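Local coordinates for aspartate aminotransferase (Thermotoga maritima, PDB 1O4S), which transfers the amino group of L-aspartate to 2-oxoglutarate, giving oxaloacetate and L-glutamate, with pyridoxal 5'-phosphate as its cofactor, at residues Pro133-Val136 and Ser137-Pro140; Val189-Arg192 and Arg193-Glu197; Ser269-Gln272 and Ser273-Ser277; Ala369-Ile372 and Glu373-Thr376. All blocks are in the same frame, centred on the assembly; numbering follows the deposited sequence.

Contact 1. Residues Pro133-Val136 and Ser137-Pro140. With PLP (pyridoxal-5'-phosphate), chain M; SO4 (sulfate ion), chain K.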
loop_
_atom_site.group_PDB
_atom_site.type_symbol
_atom_site.label_atom_id
_atom_site.label_comp_id
_atom_site.label_asym_id
_atom_site.label_seq_id
_atom_site.Cartn_x
_atom_site.Cartn_y
_atom_site.Cartn_z
ATOM N N PRO B 133 -1.417 20.091 18.274
ATOM C CA PRO B 133 -2.390 19.157 17.643
ATOM C C PRO B 133 -1.825 18.356 16.469
ATOM O O PRO B 133 -1.125 18.911 15.636
ATOM C CB PRO B 133 -3.535 20.080 17.178
ATOM C CG PRO B 133 -3.452 21.271 18.106
ATOM C CD PRO B 133 -1.972 21.446 18.419
ATOM N N VAL B 134 -2.110 17.060 16.417
ATOM C CA VAL B 134 -1.413 16.178 15.473
ATOM C C VAL B 134 -2.381 15.344 14.642
ATOM O O VAL B 134 -3.338 14.815 15.163
ATOM C CB VAL B 134 -0.395 15.268 16.205
ATOM C CG1 VAL B 134 -1.099 14.237 17.072
ATOM C CG2 VAL B 134 0.578 14.579 15.222
ATOM N N TRP B 135 -2.116 15.240 13.338
ATOM C CA TRP B 135 -2.923 14.405 12.444
ATOM C C TRP B 135 -3.000 12.938 12.938
ATOM O O TRP B 135 -2.046 12.383 13.488
ATOM C CB TRP B 135 -2.367 14.460 11.013
ATOM C CG TRP B 135 -3.188 13.728 10.012
ATOM C CD1 TRP B 135 -4.550 13.832 9.812
ATOM C CD2 TRP B 135 -2.715 12.792 9.037
ATOM N NE1 TRP B 135 -4.934 13.007 8.781
ATOM C CE2 TRP B 135 -3.831 12.365 8.280
ATOM C CE3 TRP B 135 -1.459 12.267 8.719
ATOM C CZ2 TRP B 135 -3.724 11.438 7.225
ATOM C CZ3 TRP B 135 -1.358 11.317 7.639
ATOM C CH2 TRP B 135 -2.479 10.936 6.919
ATOM N N VAL B 136 -4.151 12.328 12.706
ATOM C CA VAL B 136 -4.487 11.049 13.313
ATOM C C VAL B 136 -3.667 9.829 12.912
ATOM O O VAL B 136 -3.732 8.820 13.606
ATOM C CB VAL B 136 -5.982 10.718 13.120
ATOM C CG1 VAL B 136 -6.835 11.733 13.837
ATOM C CG2 VAL B 136 -6.358 10.664 11.630
ATOM N N SER B 137 -2.893 9.895 11.836
ATOM C CA SER B 137 -2.289 8.669 11.298
ATOM C C SER B 137 -0.823 8.487 11.638
ATOM O O SER B 137 -0.284 7.384 11.569
ATOM C CB SER B 137 -2.481 8.605 9.765
ATOM O OG SER B 137 -3.620 7.805 9.434
ATOM N N TYR B 138 -0.165 9.572 12.019
ATOM C CA TYR B 138 1.264 9.536 12.252
ATOM C C TYR B 138 1.661 8.529 13.347
ATOM O O TYR B 138 2.623 7.746 13.191
ATOM C CB TYR B 138 1.762 10.929 12.656
ATOM C CG TYR B 138 1.694 12.024 11.612
ATOM C CD1 TYR B 138 1.994 11.780 10.268
ATOM C CD2 TYR B 138 1.379 13.331 11.986
ATOM C CE1 TYR B 138 1.972 12.806 9.347
ATOM C CE2 TYR B 138 1.345 14.352 11.078
ATOM C CZ TYR B 138 1.660 14.102 9.760
ATOM O OH TYR B 138 1.638 15.147 8.860
ATOM N N ILE B 139 0.953 8.596 14.467
ATOM C CA ILE B 139 1.285 7.807 15.621
ATOM C C ILE B 139 1.022 6.319 15.326
ATOM O O ILE B 139 1.888 5.498 15.572
ATOM C CB ILE B 139 0.540 8.360 16.886
ATOM C CG1 ILE B 139 1.232 9.673 17.305
ATOM C CG2 ILE B 139 0.537 7.331 18.030
ATOM C CD1 ILE B 139 0.556 10.453 18.435
ATOM N N PRO B 140 -0.152 5.970 14.811
ATOM C CA PRO B 140 -0.366 4.609 14.326
ATOM C C PRO B 140 0.794 4.104 13.467
ATOM O O PRO B 140 1.250 3.002 13.726
ATOM C CB PRO B 140 -1.661 4.742 13.542
ATOM C CG PRO B 140 -2.437 5.741 14.399
ATOM C CD PRO B 140 -1.391 6.769 14.717
HETATM N N1 PLP M . -0.792 14.386 5.868
HETATM C C2 PLP M . -1.885 15.116 6.293
HETATM C C2A PLP M . -1.690 15.901 7.557
HETATM C C3 PLP M . -3.101 15.082 5.592
HETATM O O3 PLP M . -4.056 15.744 5.980
HETATM C C4 PLP M . -3.204 14.342 4.403
HETATM C C4A PLP M . -4.533 14.325 3.616
HETATM C C5 PLP M . -2.049 13.629 3.997
HETATM C C6 PLP M . -0.873 13.662 4.742
HETATM C C5A PLP M . -1.929 12.769 2.758
HETATM O O4P PLP M . -2.926 11.868 2.307
HETATM P P PLP M . -2.777 11.050 0.939
HETATM O O1P PLP M . -4.177 11.080 0.449
HETATM O O2P PLP M . -1.796 11.707 0.059
HETATM O O3P PLP M . -2.382 9.733 1.485
HETATM S S SO4 K . -8.427 13.725 8.266
HETATM O O1 SO4 K . -7.685 14.979 8.073
HETATM O O2 SO4 K . -8.024 13.195 9.573
HETATM O O3 SO4 K . -9.900 13.854 8.170
HETATM O O4 SO4 K . -8.042 12.838 7.181
HETATM O O HOH W 1 -1.093 10.559 15.086
#

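Contact 2. Residues Val189-Arg192 and Arg193-Glu197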
loop_
_atom_site.group_PDB
_atom_site.type_symbol
_atom_site.label_atom_id
_atom_site.label_comp_id
_atom_site.label_asym_id
_atom_site.label_seq_id
_atom_site.Cartn_x
_atom_site.Cartn_y
_atom_site.Cartn_z
ATOM N N VAL B 189 -1.961 26.189 10.598
ATOM C CA VAL B 189 -0.822 27.081 10.738
ATOM C C VAL B 189 0.326 26.628 9.852
ATOM O O VAL B 189 0.391 25.484 9.399
ATOM C CB VAL B 189 -0.311 27.253 12.193
ATOM C CG1 VAL B 189 -1.449 27.711 13.104
ATOM C CG2 VAL B 189 0.391 25.963 12.711
ATOM N N VAL B 190 1.230 27.575 9.637
ATOM C CA VAL B 190 2.405 27.415 8.828
ATOM C C VAL B 190 3.567 27.765 9.760
ATOM O O VAL B 190 3.572 28.803 10.404
ATOM C CB VAL B 190 2.292 28.377 7.645
ATOM C CG1 VAL B 190 3.627 28.917 7.216
ATOM C CG2 VAL B 190 1.545 27.761 6.481
ATOM N N TYR B 191 4.557 26.892 9.833
ATOM C CA TYR B 191 5.677 27.071 10.737
ATOM C C TYR B 191 6.639 28.156 10.253
ATOM O O TYR B 191 6.914 28.270 9.063
ATOM C CB TYR B 191 6.419 25.746 10.922
ATOM C CG TYR B 191 5.704 24.701 11.770
ATOM C CD1 TYR B 191 4.497 24.978 12.425
ATOM C CD2 TYR B 191 6.265 23.432 11.948
ATOM C CE1 TYR B 191 3.852 23.992 13.224
ATOM C CE2 TYR B 191 5.634 22.452 12.758
ATOM C CZ TYR B 191 4.435 22.747 13.383
ATOM O OH TYR B 191 3.823 21.821 14.181
ATOM N N ARG B 192 7.171 28.908 11.224
ATOM C CA ARG B 192 7.974 30.088 11.001
ATOM C C ARG B 192 9.320 29.659 10.452
ATOM O O ARG B 192 9.822 28.589 10.781
ATOM C CB ARG B 192 8.183 30.852 12.333
ATOM C CG ARG B 192 6.901 31.430 13.008
ATOM C CD ARG B 192 6.374 32.792 12.410
ATOM N NE ARG B 192 6.887 33.995 13.097
ATOM C CZ ARG B 192 6.609 35.268 12.752
ATOM N NH1 ARG B 192 5.824 35.555 11.710
ATOM N NH2 ARG B 192 7.129 36.270 13.455
ATOM N N ARG B 193 9.899 30.510 9.619
ATOM C CA ARG B 193 11.175 30.240 8.988
ATOM C C ARG B 193 12.292 30.044 10.028
ATOM O O ARG B 193 13.126 29.164 9.896
ATOM C CB ARG B 193 11.514 31.397 8.038
ATOM C CG ARG B 193 12.853 31.242 7.340
ATOM C CD ARG B 193 13.187 32.331 6.337
ATOM N NE ARG B 193 14.416 31.969 5.618
ATOM C CZ ARG B 193 14.483 31.435 4.387
ATOM N NH1 ARG B 193 13.380 31.213 3.654
ATOM N NH2 ARG B 193 15.685 31.136 3.878
ATOM N N GLU B 194 12.295 30.893 11.051
ATOM C CA GLU B 194 13.266 30.852 12.151
ATOM C C GLU B 194 13.287 29.483 12.874
ATOM O O GLU B 194 14.355 28.930 13.167
ATOM C CB GLU B 194 13.022 32.038 13.128
ATOM C CG GLU B 194 11.654 32.772 12.997
ATOM C CD GLU B 194 11.474 33.626 11.710
ATOM O OE1 GLU B 194 10.361 33.628 11.111
ATOM O OE2 GLU B 194 12.441 34.319 11.289
ATOM N N PHE B 195 12.105 28.928 13.124
ATOM C CA PHE B 195 11.985 27.594 13.708
ATOM C C PHE B 195 12.621 26.511 12.801
ATOM O O PHE B 195 13.408 25.701 13.267
ATOM C CB PHE B 195 10.511 27.271 14.015
ATOM C CG PHE B 195 10.285 25.847 14.433
ATOM C CD1 PHE B 195 10.423 25.470 15.767
ATOM C CD2 PHE B 195 9.958 24.879 13.491
ATOM C CE1 PHE B 195 10.236 24.133 16.152
ATOM C CE2 PHE B 195 9.768 23.566 13.861
ATOM C CZ PHE B 195 9.911 23.179 15.196
ATOM N N LEU B 196 12.301 26.541 11.507
ATOM C CA LEU B 196 12.752 25.540 10.542
ATOM C C LEU B 196 14.257 25.562 10.298
ATOM O O LEU B 196 14.880 24.515 10.230
ATOM C CB LEU B 196 11.995 25.730 9.202
ATOM C CG LEU B 196 10.473 25.594 9.325
ATOM C CD1 LEU B 196 9.773 25.900 8.012
ATOM C CD2 LEU B 196 10.109 24.160 9.822
ATOM N N GLU B 197 14.819 26.759 10.132
ATOM C CA GLU B 197 16.276 26.966 10.025
ATOM C C GLU B 197 17.000 26.407 11.236
ATOM O O GLU B 197 18.066 25.798 11.114
ATOM C CB GLU B 197 16.623 28.471 9.903
ATOM C CG GLU B 197 16.119 29.108 8.613
ATOM C CD GLU B 197 16.469 30.578 8.459
ATOM O OE1 GLU B 197 16.316 31.372 9.424
ATOM O OE2 GLU B 197 16.895 30.942 7.345
#

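Contact 3. Residues Ser269-Gln272 and Ser273-Ser277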
loop_
_atom_site.group_PDB
_atom_site.type_symbol
_atom_site.label_atom_id
_atom_site.label_comp_id
_atom_site.label_asym_id
_atom_site.label_seq_id
_atom_site.Cartn_x
_atom_site.Cartn_y
_atom_site.Cartn_z
ATOM N N SER B 269 12.445 2.523 -1.261
ATOM C CA SER B 269 12.063 1.810 -2.463
ATOM C C SER B 269 11.955 0.290 -2.224
ATOM O O SER B 269 11.094 -0.384 -2.777
ATOM C CB SER B 269 13.010 2.223 -3.629
ATOM O OG SER B 269 12.860 3.625 -3.662
ATOM N N LYS B 270 12.822 -0.236 -1.373
ATOM C CA LYS B 270 12.743 -1.615 -0.937
ATOM C C LYS B 270 11.464 -1.870 -0.153
ATOM O O LYS B 270 10.802 -2.814 -0.435
ATOM C CB LYS B 270 13.967 -1.988 -0.096
ATOM C CG LYS B 270 15.239 -2.094 -0.899
ATOM C CD LYS B 270 16.433 -2.369 0.026
ATOM C CE LYS B 270 17.757 -2.288 -0.733
ATOM N NZ LYS B 270 18.894 -1.864 0.152
ATOM N N ILE B 271 11.110 -0.999 0.789
ATOM C CA ILE B 271 9.845 -1.117 1.502
ATOM C C ILE B 271 8.669 -1.153 0.494
ATOM O O ILE B 271 7.805 -2.020 0.577
ATOM C CB ILE B 271 9.599 0.049 2.523
ATOM C CG1 ILE B 271 10.768 0.257 3.510
ATOM C CG2 ILE B 271 8.308 -0.228 3.337
ATOM C CD1 ILE B 271 11.066 -0.936 4.331
ATOM N N GLN B 272 8.652 -0.185 -0.428
ATOM C CA GLN B 272 7.569 -0.007 -1.396
ATOM C C GLN B 272 7.427 -1.266 -2.195
ATOM O O GLN B 272 6.335 -1.791 -2.377
ATOM C CB GLN B 272 7.857 1.193 -2.331
ATOM C CG GLN B 272 6.734 1.536 -3.347
ATOM C CD GLN B 272 5.496 2.117 -2.713
ATOM O OE1 GLN B 272 5.570 2.756 -1.686
ATOM N NE2 GLN B 272 4.365 1.938 -3.359
ATOM N N SER B 273 8.573 -1.786 -2.615
ATOM C CA SER B 273 8.615 -2.912 -3.507
ATOM C C SER B 273 8.028 -4.192 -2.869
ATOM O O SER B 273 7.294 -4.951 -3.531
ATOM C CB SER B 273 10.062 -3.158 -3.944
ATOM O OG SER B 273 10.139 -4.318 -4.706
ATOM N N HIS B 274 8.362 -4.446 -1.603
ATOM C CA HIS B 274 7.959 -5.686 -0.980
ATOM C C HIS B 274 6.573 -5.624 -0.351
ATOM O O HIS B 274 5.996 -6.673 -0.071
ATOM C CB HIS B 274 8.998 -6.115 0.048
ATOM C CG HIS B 274 10.328 -6.419 -0.556
ATOM N ND1 HIS B 274 10.488 -7.390 -1.520
ATOM C CD2 HIS B 274 11.551 -5.874 -0.355
ATOM C CE1 HIS B 274 11.754 -7.431 -1.893
ATOM N NE2 HIS B 274 12.415 -6.507 -1.215
ATOM N N THR B 275 6.060 -4.414 -0.126
ATOM C CA THR B 275 4.788 -4.245 0.571
ATOM C C THR B 275 3.590 -4.179 -0.381
ATOM O O THR B 275 2.677 -4.968 -0.245
ATOM C CB THR B 275 4.785 -3.032 1.531
ATOM O OG1 THR B 275 5.164 -1.834 0.846
ATOM C CG2 THR B 275 5.811 -3.229 2.680
ATOM N N THR B 276 3.591 -3.221 -1.301
ATOM C CA THR B 276 2.535 -3.035 -2.293
ATOM C C THR B 276 3.040 -3.172 -3.713
ATOM O O THR B 276 2.239 -3.216 -4.643
ATOM C CB THR B 276 1.904 -1.614 -2.208
ATOM O OG1 THR B 276 2.921 -0.606 -2.382
ATOM C CG2 THR B 276 1.317 -1.359 -0.883
ATOM N N SER B 277 4.357 -3.192 -3.869
ATOM C CA SER B 277 4.998 -2.977 -5.147
ATOM C C SER B 277 4.627 -1.592 -5.714
ATOM O O SER B 277 4.208 -0.677 -4.970
ATOM C CB SER B 277 4.626 -4.073 -6.127
ATOM O OG SER B 277 5.682 -4.185 -7.042
#

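Contact 4. Residues Ala369-Ile372 and Glu373-Thr376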
loop_
_atom_site.group_PDB
_atom_site.type_symbol
_atom_site.label_atom_id
_atom_site.label_comp_id
_atom_site.label_asym_id
_atom_site.label_seq_id
_atom_site.Cartn_x
_atom_site.Cartn_y
_atom_site.Cartn_z
ATOM N N ALA B 369 -14.065 22.604 3.036
ATOM C CA ALA B 369 -14.148 22.015 1.699
ATOM C C ALA B 369 -15.627 21.853 1.364
ATOM O O ALA B 369 -16.098 20.770 1.036
ATOM C CB ALA B 369 -13.373 20.682 1.621
ATOM N N THR B 370 -16.366 22.948 1.498
ATOM C CA THR B 370 -17.730 23.056 1.003
ATOM C C THR B 370 -18.041 24.494 0.599
ATOM O O THR B 370 -17.280 25.419 0.871
ATOM C CB THR B 370 -18.794 22.513 2.012
ATOM O OG1 THR B 370 -19.178 23.522 2.942
ATOM C CG2 THR B 370 -18.248 21.438 2.932
ATOM N N SER B 371 -19.163 24.661 -0.086
ATOM C CA SER B 371 -19.528 25.952 -0.630
ATOM C C SER B 371 -19.756 27.006 0.467
ATOM O O SER B 371 -20.125 26.678 1.601
ATOM C CB SER B 371 -20.774 25.799 -1.473
ATOM O OG SER B 371 -21.818 25.301 -0.679
ATOM N N ILE B 372 -19.529 28.272 0.108
ATOM C CA ILE B 372 -19.825 29.381 0.997
ATOM C C ILE B 372 -21.268 29.315 1.443
ATOM O O ILE B 372 -21.567 29.620 2.601
ATOM C CB ILE B 372 -19.453 30.743 0.353
ATOM C CG1 ILE B 372 -17.939 30.912 0.446
ATOM C CG2 ILE B 372 -20.135 31.919 1.084
ATOM C CD1 ILE B 372 -17.428 32.197 -0.094
ATOM N N GLU B 373 -22.137 28.843 0.552
ATOM C CA GLU B 373 -23.562 28.704 0.843
ATOM C C GLU B 373 -23.812 27.777 2.040
ATOM O O GLU B 373 -24.548 28.104 2.964
ATOM C CB GLU B 373 -24.313 28.164 -0.387
ATOM C CG GLU B 373 -25.830 28.076 -0.173
ATOM C CD GLU B 373 -26.591 27.412 -1.326
ATOM O OE1 GLU B 373 -25.942 26.799 -2.191
ATOM O OE2 GLU B 373 -27.852 27.506 -1.359
ATOM N N ARG B 374 -23.205 26.610 1.983
ATOM C CA ARG B 374 -23.370 25.607 3.022
ATOM C C ARG B 374 -22.651 26.012 4.300
ATOM O O ARG B 374 -23.159 25.770 5.385
ATOM C CB ARG B 374 -22.853 24.251 2.541
ATOM C CG ARG B 374 -23.660 23.671 1.413
ATOM C CD ARG B 374 -25.013 23.150 1.836
ATOM N NE ARG B 374 -24.938 21.748 2.273
ATOM C CZ ARG B 374 -25.909 21.105 2.938
ATOM N NH1 ARG B 374 -27.030 21.740 3.278
ATOM N NH2 ARG B 374 -25.733 19.826 3.283
ATOM N N LEU B 375 -21.464 26.603 4.147
ATOM C CA LEU B 375 -20.721 27.161 5.263
ATOM C C LEU B 375 -21.537 28.229 5.993
ATOM O O LEU B 375 -21.488 28.320 7.209
ATOM C CB LEU B 375 -19.397 27.749 4.795
ATOM C CG LEU B 375 -18.292 26.763 4.398
ATOM C CD1 LEU B 375 -17.179 27.541 3.756
ATOM C CD2 LEU B 375 -17.777 26.019 5.600
ATOM N N THR B 376 -22.275 29.035 5.235
ATOM C CA THR B 376 -23.074 30.099 5.805
ATOM C C THR B 376 -24.173 29.519 6.658
ATOM O O THR B 376 -24.436 30.022 7.750
ATOM C CB THR B 376 -23.708 30.977 4.713
ATOM O OG1 THR B 376 -22.688 31.641 3.968
ATOM C CG2 THR B 376 -24.487 32.133 5.348
#

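Contact 1. Residues Pro133-Val136 and Ser137-Pro140
Trp135 and Tyr138, both lining the pyridoxal-phosphate pocket, are the first and last residues of a type I beta turn that leads into helix 138-144. The indole is sandwiched: with CG anti to the Trp135 backbone N (chi1 -175°), it reaches out between the cofactor and Ser137. Over the centre of one face sits the PLP pyridine ring, its C2 3.6 Å above the Trp135 plane; on the opposite face Ser137 CB stands 3.7 Å from the centroid of the six-membered ring and 16° off its normal, a CH-pi contact. The CE3 edge of Trp135 is turned on the face of Tyr138, planes at 81°, a T-shaped pair with 3.5 Å between Trp135 CE3 and Tyr138 CE1. Val134 CG2 meets the Tyr138 ring at its edge, 3.6 Å from CD2. Tyr138 OH is hydrogen-bonded to Asp213. A water bridges the turn, donating to Trp135 O at 2.6 Å and accepting from Ile139 N at 2.9 Å. Trp135 NE1 makes a weak hydrogen bond to sulfate O2 (3.2 Å). A leucine in place of Trp135 would probably leave the pyridine ring without its flat cover and the sulfate without its weak bond from the indole. The sulfate, probably from the crystallisation liquor, also bonds Asn185 and Arg365, consistent with a substrate carboxylate site; one indole would serve cofactor by face and substrate by N-H.

Contact 2. Residues Val189-Arg192 and Arg193-Glu197
Leu196 N donates to Arg192 O at 3.3 Å, with an N-H...O angle of 160°, the hydrogen bond that ties the loop 189-192 to the first turn of helix 193-206. Arg192 stands at the N-cap, and its carbonyl oxygen is further walled in by carbon: Leu196 CG lies 3.4 Å from Arg192 O and Phe195 CB 3.6 Å from the same atom. One residue on, Glu197 N makes the same i to i+4 bond to Arg193 O.

The charged side chains lie on the exposed flank. Arg192 is bent at its second and third torsions, which brings NE to 4.0 Å from Glu194 OE1; the oxygen sits over a face of the guanidinium, so the attraction is one of charge alone and no N-H points at it. Arg193, extended from CG to NE, reaches Glu197 along the same side of the helix and forms a salt bridge, Arg193 NE to Glu197 OE2 at 3.2 Å, the carboxylate being met from above its plane.

The buried flank is apolar. Phe195 holds CG anti to its own nitrogen (chi1 172°), and the Phe195 and Tyr191 side chains lie side by side, pointing the same way, with Phe195 CE2 4.0 Å from Tyr191 CD2 and the ring planes oblique at 72°. Leu196 CD2 comes in at the edge of the Tyr191 ring and lies 4.2 Å from Tyr191 CB. Both rings rest on Phe131 of strand 127-132 and on Pro162, while Leu196 touches both Ile180 of strand 175-180 and Val231 of helix 228-231, which seats the start of the helix on the large sheet.

Contact 3. Residues Ser269-Gln272 and Ser273-Ser277
Ile271 O is gripped tightly by Thr275, whose OG1 donates at 2.7 Å from above the carbonyl plane, with a weak backbone bond from Thr275 N at 3.0 Å beside it. The threonine's chi1 of 54° sets OG1 between its backbone N and carbonyl carbon, folding the hydroxyl back on the preceding turn. The Gln272 side is also well tied: the chain bends at chi2, so that NE2 donates to Ser277 O at 3.1 Å, and Thr276 OG1 reaches the same Ser277 O at 2.9 Å. These bonds close the C-terminal end of helix 262-275, where Ser277 leaves helical geometry with positive phi (59°) and its N makes a weak bond to Gln272 O. The end lies at the dimer interface: Ser273 O and Thr276 O accept from Lys111 and Arg254 of the second subunit, both in that subunit's cofactor pocket. Replacing Gln272 by an alanine is likely to leave Ser277 O without its amide donor, and to cost Asn116 and Gln112 their bonds to this side chain. The looser flank is that of Lys270 and His274: Lys270 O takes the backbone bond from His274 N, and from the imidazole only carbon comes close, CD2 at 3.2 Å from Lys270 O.

Contact 4. Residues Ala369-Ile372 and Glu373-Thr376
Ile372 O takes two donors from one residue, Thr376 OG1 at 2.7 Å and Thr376 N at 2.8 Å, which reach it from opposite faces of its carbonyl plane. With OG1 anti to its own carbonyl carbon (chi1 -64°), the Thr376 hydroxyl points back along the helix to the same oxygen that its N-H uses. Just before it, the Leu375 N to Ser371 O bond, 2.9 Å, is nearly straight, with an N-H...O angle of 172°. A side chain supplies the next bond: Ser371 OG accepts from Arg374 N at 3.3 Å. Its chi1 of 60° sets OG between the serine's N and carbonyl carbon, where it can face the N-H group of the first turn.

This is an N-cap: Ser371 stands right before helix 372-386, which follows strand 363-367, and its hydroxyl takes up a backbone N-H for which the helix has no preceding carbonyl.

Outside these bonds, aliphatic carbons of the helix pack against oxygens of the loop. Arg374 CG lies 3.2 Å from Ser371 OG, alongside the cap, while the arginine chain bends twice and leads its guanidinium away to a salt bridge with Asp42. Leu375 turns inward to the loop, with CD1 3.6 Å from Thr370 O and CG 3.7 Å from Thr370 OG1. Arg374 CB lies across the same hydroxyl, which is buried here and has no hydrogen-bonding partner in the model. On the flank of Ile372 and Thr376, helix 296-315 packs alongside, Glu304 against Ile372 and Phe308 against Thr376.

In the fold
Along the chain the contacts follow in order 1 to 4, without overlap. Contacts 1 and 2 lie after strands 127-132 and 175-180, neighbours in the seven-stranded sheet, and their nearest atoms are about 6 Å apart (centres about 20 Å), although they do not touch. Contact 3, at the end of helix 262-275, is about 23 Å from contact 1 between centres; both touch the second subunit, and His274 of one chain packs on Ser137 and Pro140 of the other, linking the interface to the cofactor pocket. Contact 4 follows strand 363-367 of the four-stranded sheet, its centre about 40 Å from that of contact 3, on opposite sides of the chain's centre.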